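Local coordinates for penicillin-binding protein activator LpoA (Escherichia coli, PDB 6DR3) that stimulates the transpeptidase activity of penicillin-binding protein 1A as an outer-membrane lipoprotein regulator of peptidoglycan synthesis, represented here by its amino-terminal domain, at residues A[20-25]-A[36-40]; A[31-35]-A[63-68]; A[155-160]-A[179-183]; A[171-177]-A[202-208]. One frame throughout, in Å; residues are numbered along the deposited sequence.

Interaction 1: A[20-25]-A[36-40]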
# COMPACT_ATOMS: atom_id res chain seq x y z
N PHE A 20 9.53 11.30 18.92
CA PHE A 20 9.79 10.19 19.83
C PHE A 20 11.02 9.40 19.41
O PHE A 20 11.93 9.16 20.21
CB PHE A 20 8.56 9.28 19.89
CG PHE A 20 8.72 8.09 20.79
CD1 PHE A 20 8.54 8.21 22.16
CD2 PHE A 20 9.03 6.85 20.27
CE1 PHE A 20 8.68 7.12 22.99
CE2 PHE A 20 9.17 5.75 21.10
CZ PHE A 20 9.00 5.88 22.46
N TYR A 21 11.08 9.00 18.13
CA TYR A 21 12.20 8.22 17.65
C TYR A 21 13.52 8.97 17.79
O TYR A 21 14.54 8.39 18.17
CB TYR A 21 11.98 7.82 16.19
CG TYR A 21 10.80 6.90 15.96
CD1 TYR A 21 10.47 5.91 16.87
CD2 TYR A 21 10.02 7.02 14.82
CE1 TYR A 21 9.39 5.07 16.65
CE2 TYR A 21 8.95 6.18 14.59
CZ TYR A 21 8.64 5.21 15.51
OH TYR A 21 7.56 4.38 15.28
N LEU A 22 13.51 10.27 17.48
CA LEU A 22 14.73 11.06 17.60
C LEU A 22 15.16 11.17 19.06
O LEU A 22 16.36 11.15 19.36
CB LEU A 22 14.52 12.45 16.99
CG LEU A 22 14.33 12.48 15.47
CD1 LEU A 22 13.87 13.85 15.01
CD2 LEU A 22 15.62 12.09 14.76
N GLN A 23 14.20 11.29 19.98
CA GLN A 23 14.54 11.33 21.40
C GLN A 23 15.18 10.03 21.85
O GLN A 23 16.18 10.04 22.58
CB GLN A 23 13.29 11.63 22.22
CG GLN A 23 13.52 11.70 23.73
CD GLN A 23 14.48 12.80 24.12
OE1 GLN A 23 15.60 12.54 24.56
NE2 GLN A 23 14.05 14.05 23.95
N GLN A 24 14.62 8.89 21.42
CA GLN A 24 15.22 7.60 21.77
C GLN A 24 16.58 7.44 21.11
O GLN A 24 17.50 6.88 21.72
CB GLN A 24 14.28 6.46 21.37
CG GLN A 24 12.90 6.54 21.98
CD GLN A 24 12.94 6.61 23.50
OE1 GLN A 24 13.57 5.79 24.15
NE2 GLN A 24 12.28 7.62 24.05
N MET A 25 16.72 7.91 19.87
CA MET A 25 18.00 7.84 19.19
C MET A 25 19.09 8.52 20.00
O MET A 25 20.23 8.04 20.06
CB MET A 25 17.89 8.47 17.80
CG MET A 25 19.16 8.38 16.97
SD MET A 25 18.96 9.09 15.33
CE MET A 25 18.88 10.84 15.70
N TRP A 36 16.65 3.04 16.01
CA TRP A 36 15.90 4.27 16.24
C TRP A 36 16.10 5.25 15.09
O TRP A 36 15.16 5.93 14.66
CB TRP A 36 16.31 4.92 17.56
CG TRP A 36 15.81 4.21 18.80
CD1 TRP A 36 16.58 3.75 19.83
CD2 TRP A 36 14.46 3.90 19.13
NE1 TRP A 36 15.78 3.17 20.78
CE2 TRP A 36 14.47 3.24 20.38
CE3 TRP A 36 13.23 4.11 18.49
CZ2 TRP A 36 13.31 2.79 21.00
CZ3 TRP A 36 12.07 3.66 19.12
CH2 TRP A 36 12.12 3.01 20.36
N GLN A 37 17.33 5.33 14.57
CA GLN A 37 17.62 6.23 13.46
C GLN A 37 16.83 5.84 12.22
O GLN A 37 16.26 6.70 11.54
CB GLN A 37 19.12 6.23 13.17
CG GLN A 37 19.54 7.21 12.09
CD GLN A 37 21.05 7.31 11.96
OE1 GLN A 37 21.79 6.72 12.75
NE2 GLN A 37 21.51 8.05 10.96
N LEU A 38 16.79 4.54 11.90
CA LEU A 38 15.99 4.08 10.77
C LEU A 38 14.52 4.43 10.95
O LEU A 38 13.83 4.78 9.99
CB LEU A 38 16.16 2.57 10.58
CG LEU A 38 17.52 2.11 10.06
CD1 LEU A 38 17.67 0.61 10.25
CD2 LEU A 38 17.68 2.47 8.59
N LEU A 39 14.02 4.34 12.19
CA LEU A 39 12.62 4.66 12.45
C LEU A 39 12.37 6.16 12.32
O LEU A 39 11.34 6.58 11.79
CB LEU A 39 12.22 4.15 13.83
CG LEU A 39 11.97 2.65 13.90
CD1 LEU A 39 12.12 2.13 15.32
CD2 LEU A 39 10.58 2.34 13.36
N ALA A 40 13.31 6.98 12.80
CA ALA A 40 13.18 8.42 12.63
C ALA A 40 13.08 8.80 11.16
O ALA A 40 12.25 9.63 10.78
CB ALA A 40 14.37 9.13 13.28
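Two consecutive antiparallel helices, 18-25 and 30-47, pack here as a helical hairpin, the unit from which the TPR-like amino-terminal domain of LpoA is assembled. Their segments run at 157° with axes 8.3 Å apart, a close approach, with Met25 set against Trp36 near the turn and Tyr21 against Ala40 farther along, each pair with CA atoms 5.1 Å apart. The interface is buried and almost wholly apolar. Trp36, with the most covered surface, lies in the middle: Gln24 CB sits over its five-membered ring, 3.4 Å from the centroid, as a CH-pi contact, while Phe20 and Tyr21 complete an aromatic cluster. Tyr21 meets the indole rim to rim, and Leu39 CB lies over the Tyr21 ring, 3.7 Å from the centroid and only 9° off its normal. The polar ends are satisfied outside the hairpin pair, Trp36 NE1 by Gln5 and the Tyr21 hydroxyl by the backbone of Ala16. Ala40, with only a methyl, is consistent with the close approach, and Leu56 of helix 50-58 packs on Leu22, Met25 and Ala40, extending the interface to the next helix. Here Leu22 CD2 approaches Ala40 CB to 3.5 Å.

Interaction 2: A[31-35]-A[63-68]; sequences DTRIN and ELNDAQ
Residues 31-35 form a continuous piece of alpha helix, with phi/psi near -60/-40 and a backbone bond from Asn35 N to Asp31 O of 2.9 Å. Residues 63-68 change conformation midway: Glu63, Leu64 and Asn65 are extended, with psi of 89°, 147° and 171°, and helix begins at Asp66. The closest CA atoms, those of Asn35 and Gln68, stay 7.3 Å apart, so side chains bridge the gap. Asn65 is the N-cap. With chi1 in p, its OD1 accepts from Gln68 N at 2.6 Å, and Gln68 OE1 accepts in return from Asn65 N at 3.1 Å, making a capping box. Gln68, with chi1 m and chi2 t, leaves its NE2 directed at 31-35: NE2 donates to Asn35 OD1 at 3.0 Å, nearly straight at 173°, and weakly to Asp31 OD1 at 3.4 Å. One glutamine thus closes its own helix start and ties it to helix 30-47. Beside this polar bridge Ile34 (m, t) points across, its CG2 3.6 Å from Leu64 CD2 and 3.4 Å from Gln68 NE2; Asp31 and Asn35 both use chi1 m. Asn35 ND2 is held in turn by Asp4 of the N-terminal segment. The contact joins helix 30-47 directly to the start of helix 66-82, with helix 50-58 between them in sequence, and Pro61 of the connecting loop also rests on Ile34.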
# COMPACT_ATOMS: atom_id res chain seq x y z
N ASP A 31 23.82 -0.57 17.72
CA ASP A 31 22.71 -1.02 16.87
C ASP A 31 21.38 -0.48 17.36
O ASP A 31 20.50 -0.16 16.54
CB ASP A 31 22.68 -2.54 16.81
CG ASP A 31 23.76 -3.11 15.91
OD1 ASP A 31 23.82 -2.71 14.73
OD2 ASP A 31 24.56 -3.95 16.39
N THR A 32 21.19 -0.39 18.68
CA THR A 32 19.97 0.22 19.20
C THR A 32 19.76 1.60 18.61
O THR A 32 18.64 1.96 18.22
CB THR A 32 20.04 0.28 20.73
OG1 THR A 32 20.25 -1.03 21.26
CG2 THR A 32 18.75 0.86 21.31
N ARG A 33 20.83 2.39 18.52
CA ARG A 33 20.73 3.73 17.95
C ARG A 33 20.41 3.68 16.47
O ARG A 33 19.59 4.47 15.98
CB ARG A 33 22.04 4.49 18.20
CG ARG A 33 22.01 5.95 17.76
CD ARG A 33 23.39 6.56 17.81
NE ARG A 33 23.37 7.99 17.50
CZ ARG A 33 23.20 8.96 18.39
NH1 ARG A 33 23.03 8.67 19.68
NH2 ARG A 33 23.20 10.22 18.00
N ILE A 34 21.03 2.75 15.73
CA ILE A 34 20.75 2.63 14.30
C ILE A 34 19.27 2.33 14.08
O ILE A 34 18.64 2.90 13.18
CB ILE A 34 21.65 1.54 13.67
CG1 ILE A 34 23.10 2.02 13.63
CG2 ILE A 34 21.16 1.18 12.26
CD1 ILE A 34 24.09 0.95 13.19
N ASN A 35 18.71 1.43 14.88
CA ASN A 35 17.30 1.08 14.71
C ASN A 35 16.41 2.29 14.93
O ASN A 35 15.50 2.56 14.14
CB ASN A 35 16.93 -0.06 15.66
CG ASN A 35 17.60 -1.37 15.29
OD1 ASN A 35 17.94 -1.60 14.13
ND2 ASN A 35 17.79 -2.23 16.28
N GLU A 63 28.29 0.30 8.47
CA GLU A 63 28.22 -1.07 9.00
C GLU A 63 26.80 -1.33 9.52
O GLU A 63 26.49 -1.10 10.69
CB GLU A 63 29.25 -1.27 10.11
CG GLU A 63 30.62 -1.72 9.62
CD GLU A 63 31.63 -1.82 10.74
OE1 GLU A 63 31.48 -1.10 11.75
OE2 GLU A 63 32.58 -2.62 10.62
N LEU A 64 25.94 -1.81 8.63
CA LEU A 64 24.59 -2.21 8.98
C LEU A 64 24.46 -3.73 8.86
O LEU A 64 25.10 -4.35 8.00
CB LEU A 64 23.56 -1.54 8.07
CG LEU A 64 23.60 -0.01 7.99
CD1 LEU A 64 22.73 0.48 6.84
CD2 LEU A 64 23.15 0.61 9.30
N ASN A 65 23.64 -4.33 9.72
CA ASN A 65 23.34 -5.74 9.55
C ASN A 65 22.32 -5.92 8.43
O ASN A 65 21.75 -4.96 7.91
CB ASN A 65 22.85 -6.36 10.87
CG ASN A 65 21.50 -5.82 11.31
OD1 ASN A 65 20.63 -5.50 10.50
ND2 ASN A 65 21.32 -5.72 12.63
N ASP A 66 22.09 -7.18 8.05
CA ASP A 66 21.26 -7.44 6.87
C ASP A 66 19.86 -6.88 7.05
O ASP A 66 19.29 -6.31 6.11
CB ASP A 66 21.21 -8.94 6.59
CG ASP A 66 22.58 -9.54 6.35
OD1 ASP A 66 23.56 -9.02 6.92
OD2 ASP A 66 22.68 -10.53 5.59
N ALA A 67 19.28 -7.04 8.24
CA ALA A 67 17.94 -6.51 8.49
C ALA A 67 17.93 -4.99 8.38
O ALA A 67 17.00 -4.41 7.81
CB ALA A 67 17.45 -6.96 9.86
N GLN A 68 18.95 -4.33 8.92
CA GLN A 68 19.01 -2.87 8.85
C GLN A 68 19.25 -2.38 7.43
O GLN A 68 18.75 -1.32 7.05
CB GLN A 68 20.10 -2.35 9.79
CG GLN A 68 19.81 -2.58 11.26
CD GLN A 68 21.03 -2.37 12.14
OE1 GLN A 68 22.16 -2.53 11.70
NE2 GLN A 68 20.79 -2.02 13.40

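Interaction 3: A[155-160]-A[179-183]; sequences MTQEQA and QRVWF
Backbone first: Met155 and Thr156 are extended (psi near 160°), Gln157-Ala160 begin a helix, and 179-183 is regular helix with Phe183 N bonded to Gln179 O at 2.9 Å. CA atoms pair as Gln157 with Phe183 (7.1 Å) and Ala160 with Gln179 (8.7 Å). Packing around the Phe183 ring (chi1 m, chi2 -29°) dominates. Gln157 CG lies over its face, 3.9 Å from the centroid, a CH-pi contact; Met155 O and Ala160 CB approach the ring edge, at 3.7 Å from CE1 and 4.0 Å from CE2 respectively. Extended Gln179 (t, t) adds to the packing, its OE1 3.3 Å from Ala160 CB. The polar contact is slight: Gln179 NE2 makes a weak bond to Met155 SD at 3.7 Å, its stronger partner being the Leu152 carbonyl. Thr156, the N-cap of helix 157-161, accepts through OG1 (chi1 p) from Gln159 N at 3.1 Å, and Gln159 OE1 from Thr156 N at 3.0 Å. This reciprocal pair is a capping box, starting the short helix against helix 170-185 of the TPR-like domain.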
# COMPACT_ATOMS: atom_id res chain seq x y z
N MET A 155 -12.27 3.49 -15.44
CA MET A 155 -12.04 2.96 -16.77
C MET A 155 -13.33 2.99 -17.59
O MET A 155 -14.44 3.08 -17.06
CB MET A 155 -11.54 1.52 -16.70
CG MET A 155 -10.21 1.34 -15.99
SD MET A 155 -9.66 -0.37 -16.10
CE MET A 155 -8.16 -0.32 -15.13
N THR A 156 -13.16 2.92 -18.90
CA THR A 156 -14.27 2.75 -19.83
C THR A 156 -14.43 1.27 -20.15
O THR A 156 -13.53 0.45 -19.92
CB THR A 156 -14.04 3.55 -21.11
OG1 THR A 156 -12.92 3.01 -21.83
CG2 THR A 156 -13.78 5.02 -20.79
N GLN A 157 -15.60 0.92 -20.69
CA GLN A 157 -15.84 -0.46 -21.09
C GLN A 157 -14.77 -0.95 -22.06
O GLN A 157 -14.31 -2.09 -21.96
CB GLN A 157 -17.23 -0.58 -21.72
CG GLN A 157 -18.37 -0.15 -20.81
CD GLN A 157 -19.72 -0.16 -21.50
OE1 GLN A 157 -19.82 -0.53 -22.67
NE2 GLN A 157 -20.76 0.25 -20.79
N GLU A 158 -14.37 -0.09 -23.00
CA GLU A 158 -13.34 -0.48 -23.97
C GLU A 158 -12.00 -0.70 -23.28
O GLU A 158 -11.33 -1.71 -23.52
CB GLU A 158 -13.22 0.59 -25.05
CG GLU A 158 -14.43 0.71 -25.96
CD GLU A 158 -14.23 1.72 -27.08
OE1 GLU A 158 -13.14 2.33 -27.13
OE2 GLU A 158 -15.15 1.89 -27.90
N GLN A 159 -11.59 0.25 -22.43
CA GLN A 159 -10.31 0.11 -21.74
C GLN A 159 -10.26 -1.16 -20.91
O GLN A 159 -9.22 -1.84 -20.86
CB GLN A 159 -10.07 1.34 -20.85
CG GLN A 159 -9.93 2.64 -21.62
CD GLN A 159 -10.15 3.86 -20.75
OE1 GLN A 159 -10.31 3.75 -19.53
NE2 GLN A 159 -10.16 5.04 -21.37
N ALA A 160 -11.37 -1.52 -20.26
CA ALA A 160 -11.39 -2.72 -19.43
C ALA A 160 -11.39 -3.98 -20.28
O ALA A 160 -10.86 -5.01 -19.85
CB ALA A 160 -12.61 -2.69 -18.51
N GLN A 179 -16.79 -4.75 -11.72
CA GLN A 179 -16.72 -3.65 -12.67
C GLN A 179 -17.78 -3.79 -13.75
O GLN A 179 -18.49 -2.83 -14.08
CB GLN A 179 -15.32 -3.59 -13.29
CG GLN A 179 -15.05 -2.38 -14.16
CD GLN A 179 -13.71 -2.46 -14.86
OE1 GLN A 179 -13.34 -3.50 -15.40
NE2 GLN A 179 -12.96 -1.36 -14.84
N ARG A 180 -17.90 -4.99 -14.32
CA ARG A 180 -18.90 -5.22 -15.36
C ARG A 180 -20.31 -5.07 -14.82
O ARG A 180 -21.19 -4.50 -15.48
CB ARG A 180 -18.71 -6.61 -15.98
CG ARG A 180 -17.65 -6.68 -17.06
CD ARG A 180 -18.23 -7.15 -18.38
NE ARG A 180 -19.31 -6.28 -18.85
CZ ARG A 180 -20.05 -6.52 -19.93
NH1 ARG A 180 -19.84 -7.61 -20.65
NH2 ARG A 180 -21.00 -5.67 -20.28
N VAL A 181 -20.56 -5.59 -13.61
CA VAL A 181 -21.85 -5.37 -12.96
C VAL A 181 -22.16 -3.88 -12.91
O VAL A 181 -23.30 -3.45 -13.12
CB VAL A 181 -21.86 -6.00 -11.56
CG1 VAL A 181 -23.13 -5.62 -10.79
CG2 VAL A 181 -21.73 -7.52 -11.66
N TRP A 182 -21.13 -3.07 -12.65
CA TRP A 182 -21.33 -1.62 -12.59
C TRP A 182 -21.61 -1.05 -13.98
O TRP A 182 -22.51 -0.22 -14.14
CB TRP A 182 -20.10 -0.95 -11.97
CG TRP A 182 -20.26 0.53 -11.85
CD1 TRP A 182 -21.10 1.20 -11.01
CD2 TRP A 182 -19.54 1.53 -12.58
NE1 TRP A 182 -20.96 2.56 -11.18
CE2 TRP A 182 -20.01 2.79 -12.14
CE3 TRP A 182 -18.55 1.48 -13.56
CZ2 TRP A 182 -19.52 3.98 -12.65
CZ3 TRP A 182 -18.06 2.68 -14.07
CH2 TRP A 182 -18.55 3.91 -13.61
N PHE A 183 -20.85 -1.48 -14.99
CA PHE A 183 -21.11 -1.02 -16.35
C PHE A 183 -22.55 -1.32 -16.77
O PHE A 183 -23.17 -0.52 -17.48
CB PHE A 183 -20.14 -1.68 -17.33
CG PHE A 183 -18.71 -1.20 -17.21
CD1 PHE A 183 -18.41 0.08 -16.78
CD2 PHE A 183 -17.66 -2.04 -17.56
CE1 PHE A 183 -17.09 0.51 -16.68
CE2 PHE A 183 -16.35 -1.62 -17.47
CZ PHE A 183 -16.07 -0.35 -17.03

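Interaction 4: A[171-177]-A[202-208]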
# COMPACT_ATOMS: atom_id res chain seq x y z
N ILE A 171 -8.80 -12.95 -7.44
CA ILE A 171 -9.29 -11.72 -6.81
C ILE A 171 -9.45 -10.62 -7.85
O ILE A 171 -10.48 -9.93 -7.89
CB ILE A 171 -8.34 -11.29 -5.67
CG1 ILE A 171 -8.48 -12.27 -4.49
CG2 ILE A 171 -8.64 -9.85 -5.22
CD1 ILE A 171 -7.56 -11.99 -3.32
N LEU A 172 -8.45 -10.45 -8.72
CA LEU A 172 -8.57 -9.47 -9.79
C LEU A 172 -9.73 -9.82 -10.71
O LEU A 172 -10.49 -8.94 -11.13
CB LEU A 172 -7.26 -9.39 -10.58
CG LEU A 172 -7.24 -8.41 -11.75
CD1 LEU A 172 -7.58 -7.00 -11.31
CD2 LEU A 172 -5.88 -8.45 -12.44
N GLN A 173 -9.89 -11.10 -11.05
CA GLN A 173 -11.03 -11.52 -11.86
C GLN A 173 -12.34 -11.14 -11.19
O GLN A 173 -13.27 -10.66 -11.85
CB GLN A 173 -10.98 -13.02 -12.12
CG GLN A 173 -12.05 -13.51 -13.08
CD GLN A 173 -12.08 -15.02 -13.22
OE1 GLN A 173 -11.56 -15.75 -12.38
NE2 GLN A 173 -12.69 -15.50 -14.30
N GLY A 174 -12.43 -11.34 -9.88
CA GLY A 174 -13.64 -10.94 -9.16
C GLY A 174 -13.87 -9.45 -9.21
O GLY A 174 -15.01 -8.99 -9.37
N TRP A 175 -12.80 -8.66 -9.08
CA TRP A 175 -12.94 -7.21 -9.17
C TRP A 175 -13.42 -6.79 -10.55
O TRP A 175 -14.30 -5.92 -10.67
CB TRP A 175 -11.61 -6.53 -8.85
CG TRP A 175 -11.34 -6.35 -7.38
CD1 TRP A 175 -10.32 -6.90 -6.66
CD2 TRP A 175 -12.11 -5.57 -6.46
NE1 TRP A 175 -10.40 -6.50 -5.35
CE2 TRP A 175 -11.49 -5.68 -5.20
CE3 TRP A 175 -13.25 -4.78 -6.58
CZ2 TRP A 175 -11.98 -5.04 -4.06
CZ3 TRP A 175 -13.74 -4.14 -5.45
CH2 TRP A 175 -13.10 -4.28 -4.21
N LEU A 176 -12.87 -7.39 -11.60
CA LEU A 176 -13.29 -7.06 -12.95
C LEU A 176 -14.73 -7.50 -13.21
O LEU A 176 -15.43 -6.87 -14.01
CB LEU A 176 -12.35 -7.70 -13.97
CG LEU A 176 -10.91 -7.19 -13.94
CD1 LEU A 176 -10.04 -8.01 -14.88
CD2 LEU A 176 -10.83 -5.71 -14.28
N ASP A 177 -15.19 -8.55 -12.54
CA ASP A 177 -16.59 -8.95 -12.67
C ASP A 177 -17.51 -7.90 -12.05
O ASP A 177 -18.54 -7.55 -12.63
CB ASP A 177 -16.82 -10.31 -12.02
CG ASP A 177 -18.17 -10.89 -12.35
OD1 ASP A 177 -18.30 -11.52 -13.42
OD2 ASP A 177 -19.11 -10.70 -11.56
N ARG A 202 -20.99 -14.65 -5.74
CA ARG A 202 -20.13 -15.23 -6.77
C ARG A 202 -18.68 -15.29 -6.32
O ARG A 202 -18.00 -16.30 -6.55
CB ARG A 202 -20.23 -14.40 -8.06
CG ARG A 202 -21.34 -14.81 -8.99
CD ARG A 202 -21.02 -14.38 -10.42
NE ARG A 202 -20.90 -12.94 -10.56
CZ ARG A 202 -21.92 -12.09 -10.58
NH1 ARG A 202 -23.17 -12.54 -10.45
NH2 ARG A 202 -21.71 -10.79 -10.73
N TYR A 203 -18.19 -14.23 -5.68
CA TYR A 203 -16.80 -14.13 -5.24
C TYR A 203 -16.79 -13.81 -3.75
O TYR A 203 -16.37 -12.72 -3.34
CB TYR A 203 -16.05 -13.07 -6.05
CG TYR A 203 -15.93 -13.40 -7.52
CD1 TYR A 203 -14.92 -14.23 -7.99
CD2 TYR A 203 -16.84 -12.89 -8.45
CE1 TYR A 203 -14.80 -14.53 -9.33
CE2 TYR A 203 -16.73 -13.19 -9.80
CZ TYR A 203 -15.71 -14.01 -10.23
OH TYR A 203 -15.59 -14.32 -11.57
N PRO A 204 -17.25 -14.74 -2.91
CA PRO A 204 -17.32 -14.45 -1.47
C PRO A 204 -15.97 -14.22 -0.82
O PRO A 204 -15.92 -13.64 0.27
CB PRO A 204 -18.01 -15.70 -0.90
CG PRO A 204 -17.71 -16.78 -1.89
CD PRO A 204 -17.70 -16.11 -3.23
N ASN A 205 -14.87 -14.66 -1.44
CA ASN A 205 -13.55 -14.44 -0.89
C ASN A 205 -12.97 -13.07 -1.25
O ASN A 205 -11.98 -12.65 -0.64
CB ASN A 205 -12.58 -15.53 -1.37
CG ASN A 205 -11.23 -15.45 -0.68
OD1 ASN A 205 -11.14 -15.09 0.49
ND2 ASN A 205 -10.17 -15.79 -1.41
N ASN A 206 -13.56 -12.38 -2.22
CA ASN A 206 -13.03 -11.09 -2.63
C ASN A 206 -13.10 -10.11 -1.46
O ASN A 206 -14.14 -10.03 -0.79
CB ASN A 206 -13.81 -10.55 -3.83
CG ASN A 206 -13.15 -9.34 -4.45
OD1 ASN A 206 -13.27 -8.22 -3.95
ND2 ASN A 206 -12.44 -9.55 -5.56
N PRO A 207 -12.04 -9.35 -1.18
CA PRO A 207 -12.10 -8.39 -0.06
C PRO A 207 -13.27 -7.42 -0.17
O PRO A 207 -13.85 -7.04 0.86
CB PRO A 207 -10.76 -7.65 -0.15
CG PRO A 207 -9.85 -8.62 -0.82
CD PRO A 207 -10.70 -9.36 -1.81
N GLY A 208 -13.65 -7.02 -1.38
CA GLY A 208 -14.78 -6.13 -1.57
C GLY A 208 -16.12 -6.79 -1.31
O GLY A 208 -17.11 -6.08 -1.10
O HOH W 1 -16.61 -13.50 -13.81
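Tyr203, Asn206 and Asp177 bury the most surface of any residues in this interface, in which the loop after helix 189-202 folds back over helix 170-185. Tyr203, the first residue to leave helical geometry, lays its ring on the backbone at Gly174: the glycine CA lies 3.5 Å from the ring centroid and 4° off the normal, a CH-pi contact. A CB on Gly174 would come tightly against both the ring and the Asn206 amide, so the absent side chain makes room for this close approach. Trp199 also meets the Tyr203 ring. Asn206 follows through a type I turn spanning Tyr203 to Asn206, closed by Asn206 N to Tyr203 O at 3.0 Å. Its OD1 caps the next helix by accepting from Gly208 N at 2.9 Å, and the same oxygen lies over one face of the Trp175 indole, 3.3 Å from CE2. Beyond it Trp175 CH2 reaches Gly208 CA at 3.6 Å, where a CB could not fit. Asp177 supplies the charged end: its OD2 forms a salt bridge with Arg202 NH2 at 2.7 Å and a weak bond from NE at 3.0 Å, while its OD1 accepts a hydrogen bond from water 1, 2.6 Å away, which also hydrogen-bonds Tyr203 OH at 2.6 Å. The whole is a helix-to-helix connection, a beta turn leading into an N-capped short helix, packed on an earlier helix of the TPR-like domain.

The four contacts fall into two pairs at opposite sides of the elongated, all-helical domain. Interactions 1 and 2 share helix 30-47 and have centres 12 Å apart; they touch where Leu38 packs on Gln68. Interactions 3 and 4 share helix 170-185, with centres 15 Å apart, and meet at Val181 and Arg202. Between the pairs the centres lie 41 to 48 Å apart, with nearest atoms never closer than about 27 Å. Along the chain the segments alternate within each pair, whereas the pairs follow in series. The general principle is that of helical-repeat proteins: helices 30-47 and 170-185 each serve two contacts with neighbours close in sequence, as expected of a domain held by local packing.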